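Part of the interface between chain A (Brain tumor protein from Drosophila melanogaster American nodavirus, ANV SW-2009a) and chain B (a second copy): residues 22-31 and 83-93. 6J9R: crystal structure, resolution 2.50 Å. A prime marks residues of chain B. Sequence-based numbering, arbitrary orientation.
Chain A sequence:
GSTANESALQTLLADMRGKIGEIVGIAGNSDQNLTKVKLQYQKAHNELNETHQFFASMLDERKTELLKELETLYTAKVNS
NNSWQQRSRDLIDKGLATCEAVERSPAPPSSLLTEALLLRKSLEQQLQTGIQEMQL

Chain A, residues 22-31: EIVGIAGNSD
Chain B 83-93: SWQQRSRDLID

When two helices lie too far apart for their backbones to meet, side chains must bridge the gap, and a helix end offers them a carbonyl that the helix itself leaves unpaired. The contact between residues 22-31 of one chain and 83-93 of its second copy illustrates both points. Helix 22-27 runs nearly antiparallel to the continuous helix 83-93, at 153°, with axes 10.5 Å apart at closest approach. The register places Ile23 CA 7.2 Å from Ser88′ CA, Val24 CA 7.8 Å from Ile92′ CA, and Ala27 CA 6.7 Å from Gln85′ CA.

Ile23 covers the largest area. Its CA-to-CB bond points toward the partner, and with chi1 m and chi2 t its CG2 lies 3.6 Å from Ser88′ OG, 3.9 Å from Ile92′ CD1 and 4.2 Å from Trp84′ CH2. Ile92′, also m,t and directed toward the other helix, extends the apolar patch: its CD1 packs 3.5 Å from Val24 CG2, although the CA-to-CB bond of Val24 (chi1 t) points away.

Gln85′ supplies the polar contact. Its CA-to-CB bond points sideways, but chi1 and chi2 both m, with chi3 at -16°, bring the amide nearer. NE2 donates to Ala27 O at 3.0 Å, with an N-H...O angle of 154°, while Gln85′ CD lies 3.4 Å from Ser30 CB. Trp84′ (chi1 t, chi2 94°) presents its ring edge to Ala27, CZ3 lying 3.8 Å from Ala27 CA and 3.9 Å from Ala27 CB.

Beyond this carbonyl, Gly28 leaves helical geometry at phi/psi 66/-168°. Asn29 (-78/111°, chi1 t) then caps the next helix, its OD1 accepting from Asp31 N at 3.1 Å.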

# COMPACT_ATOMS: atom_id res chain seq x y z
N GLU A 22 9.69 -42.63 -26.54
CA GLU A 22 10.00 -41.27 -26.06
C GLU A 22 8.88 -40.71 -25.18
O GLU A 22 9.13 -40.16 -24.10
CB GLU A 22 10.26 -40.32 -27.25
CG GLU A 22 11.59 -40.56 -28.00
CD GLU A 22 11.79 -39.62 -29.18
OE1 GLU A 22 12.01 -38.42 -28.94
OE2 GLU A 22 11.74 -40.08 -30.35
N ILE A 23 7.64 -40.82 -25.65
CA ILE A 23 6.48 -40.37 -24.88
C ILE A 23 6.40 -41.08 -23.53
O ILE A 23 6.16 -40.45 -22.51
CB ILE A 23 5.20 -40.58 -25.67
CG1 ILE A 23 5.08 -39.52 -26.76
CG2 ILE A 23 3.97 -40.56 -24.75
CD1 ILE A 23 4.12 -39.90 -27.86
N VAL A 24 6.60 -42.39 -23.55
CA VAL A 24 6.58 -43.21 -22.35
C VAL A 24 7.61 -42.67 -21.37
O VAL A 24 7.32 -42.46 -20.19
CB VAL A 24 6.87 -44.67 -22.68
CG1 VAL A 24 7.30 -45.42 -21.42
CG2 VAL A 24 5.64 -45.32 -23.35
N GLY A 25 8.80 -42.37 -21.87
CA GLY A 25 9.82 -41.75 -21.05
C GLY A 25 9.43 -40.37 -20.54
O GLY A 25 9.36 -40.16 -19.33
N ILE A 26 9.16 -39.44 -21.46
CA ILE A 26 8.83 -38.06 -21.09
C ILE A 26 7.48 -37.93 -20.37
O ILE A 26 7.07 -36.83 -20.04
CB ILE A 26 8.81 -37.11 -22.33
N ALA A 27 6.79 -39.05 -20.14
CA ALA A 27 5.60 -38.98 -19.32
C ALA A 27 6.06 -38.95 -17.88
O ALA A 27 5.38 -38.39 -17.02
CB ALA A 27 4.65 -40.17 -19.58
N GLY A 28 7.23 -39.53 -17.62
CA GLY A 28 7.82 -39.43 -16.30
C GLY A 28 6.92 -40.18 -15.34
O GLY A 28 6.08 -40.97 -15.77
N ASN A 29 7.14 -40.01 -14.04
CA ASN A 29 6.15 -40.41 -13.06
C ASN A 29 5.06 -39.33 -13.03
O ASN A 29 5.31 -38.23 -12.54
CB ASN A 29 6.81 -40.59 -11.69
CG ASN A 29 5.91 -41.29 -10.68
OD1 ASN A 29 4.68 -41.18 -10.73
ND2 ASN A 29 6.53 -42.02 -9.76
N SER A 30 3.85 -39.63 -13.50
CA SER A 30 2.82 -38.60 -13.59
C SER A 30 2.34 -38.18 -12.21
O SER A 30 1.81 -37.09 -12.02
CB SER A 30 1.63 -39.06 -14.43
OG SER A 30 0.91 -40.10 -13.80
N ASP A 31 2.53 -39.06 -11.23
CA ASP A 31 2.18 -38.74 -9.87
C ASP A 31 3.19 -37.73 -9.31
O ASP A 31 2.81 -36.77 -8.64
CB ASP A 31 2.13 -40.00 -9.00
N SER B 83 -4.64 -34.07 -18.82
CA SER B 83 -5.18 -34.27 -20.13
C SER B 83 -4.09 -34.84 -21.05
O SER B 83 -4.37 -35.73 -21.86
CB SER B 83 -5.74 -32.95 -20.66
OG SER B 83 -6.55 -33.16 -21.80
N TRP B 84 -2.86 -34.36 -20.89
CA TRP B 84 -1.75 -34.83 -21.71
C TRP B 84 -1.40 -36.29 -21.40
O TRP B 84 -1.23 -37.10 -22.32
CB TRP B 84 -0.51 -33.95 -21.50
CG TRP B 84 0.62 -34.30 -22.44
CD1 TRP B 84 0.89 -33.73 -23.66
CD2 TRP B 84 1.63 -35.31 -22.24
NE1 TRP B 84 2.01 -34.32 -24.22
CE2 TRP B 84 2.48 -35.30 -23.37
CE3 TRP B 84 1.90 -36.23 -21.21
CZ2 TRP B 84 3.57 -36.16 -23.52
CZ3 TRP B 84 3.00 -37.09 -21.34
CH2 TRP B 84 3.82 -37.05 -22.49
N GLN B 85 -1.36 -36.63 -20.11
CA GLN B 85 -1.05 -37.98 -19.67
C GLN B 85 -2.04 -39.00 -20.21
O GLN B 85 -1.64 -40.05 -20.70
CB GLN B 85 -1.06 -38.09 -18.14
CG GLN B 85 0.11 -37.41 -17.48
CD GLN B 85 1.41 -38.16 -17.70
OE1 GLN B 85 1.41 -39.33 -18.09
NE2 GLN B 85 2.54 -37.49 -17.45
N GLN B 86 -3.32 -38.67 -20.11
CA GLN B 86 -4.38 -39.59 -20.49
C GLN B 86 -4.43 -39.76 -22.02
O GLN B 86 -4.63 -40.87 -22.51
CB GLN B 86 -5.72 -39.10 -19.94
CG GLN B 86 -6.88 -40.06 -20.19
CD GLN B 86 -6.59 -41.49 -19.74
OE1 GLN B 86 -6.56 -42.43 -20.56
NE2 GLN B 86 -6.40 -41.67 -18.44
N ARG B 87 -4.22 -38.68 -22.76
CA ARG B 87 -4.14 -38.75 -24.21
C ARG B 87 -2.92 -39.58 -24.61
O ARG B 87 -2.99 -40.37 -25.55
CB ARG B 87 -4.08 -37.35 -24.81
CG ARG B 87 -3.66 -37.28 -26.28
CD ARG B 87 -4.24 -36.07 -27.00
NE ARG B 87 -3.72 -35.93 -28.37
CZ ARG B 87 -4.20 -36.54 -29.45
NH1 ARG B 87 -5.25 -37.35 -29.38
NH2 ARG B 87 -3.61 -36.33 -30.62
N SER B 88 -1.82 -39.42 -23.88
CA SER B 88 -0.63 -40.23 -24.11
C SER B 88 -0.88 -41.73 -23.86
O SER B 88 -0.48 -42.56 -24.67
CB SER B 88 0.53 -39.74 -23.25
OG SER B 88 1.11 -38.56 -23.77
N ARG B 89 -1.57 -42.07 -22.78
CA ARG B 89 -1.89 -43.48 -22.52
C ARG B 89 -2.70 -44.07 -23.67
O ARG B 89 -2.49 -45.20 -24.09
CB ARG B 89 -2.65 -43.66 -21.21
CG ARG B 89 -1.90 -43.18 -19.99
CD ARG B 89 -2.53 -43.75 -18.72
NE ARG B 89 -1.76 -43.42 -17.52
N ASP B 90 -3.63 -43.28 -24.20
CA ASP B 90 -4.48 -43.74 -25.27
C ASP B 90 -3.76 -43.80 -26.62
O ASP B 90 -4.04 -44.67 -27.42
CB ASP B 90 -5.76 -42.89 -25.31
CG ASP B 90 -6.69 -43.23 -24.12
OD1 ASP B 90 -6.91 -44.45 -23.85
OD2 ASP B 90 -7.16 -42.31 -23.42
N LEU B 91 -2.82 -42.88 -26.87
CA LEU B 91 -2.02 -42.92 -28.09
C LEU B 91 -1.01 -44.07 -28.08
O LEU B 91 -0.77 -44.71 -29.10
CB LEU B 91 -1.28 -41.60 -28.29
CG LEU B 91 -2.08 -40.44 -28.88
CD1 LEU B 91 -1.21 -39.15 -28.99
CD2 LEU B 91 -2.64 -40.84 -30.23
N ILE B 92 -0.40 -44.30 -26.93
CA ILE B 92 0.53 -45.40 -26.79
C ILE B 92 -0.20 -46.71 -27.03
O ILE B 92 0.27 -47.54 -27.79
CB ILE B 92 1.15 -45.43 -25.39
CG1 ILE B 92 2.10 -44.23 -25.20
CG2 ILE B 92 1.86 -46.74 -25.14
CD1 ILE B 92 2.39 -43.95 -23.74
N ASP B 93 -1.39 -46.84 -26.45
CA ASP B 93 -2.20 -48.03 -26.60
C ASP B 93 -2.58 -48.26 -28.05
O ASP B 93 -2.43 -49.37 -28.57
CB ASP B 93 -3.47 -47.91 -25.74
CG ASP B 93 -4.38 -49.11 -25.89
OD1 ASP B 93 -4.07 -50.17 -25.30
OD2 ASP B 93 -5.40 -49.00 -26.60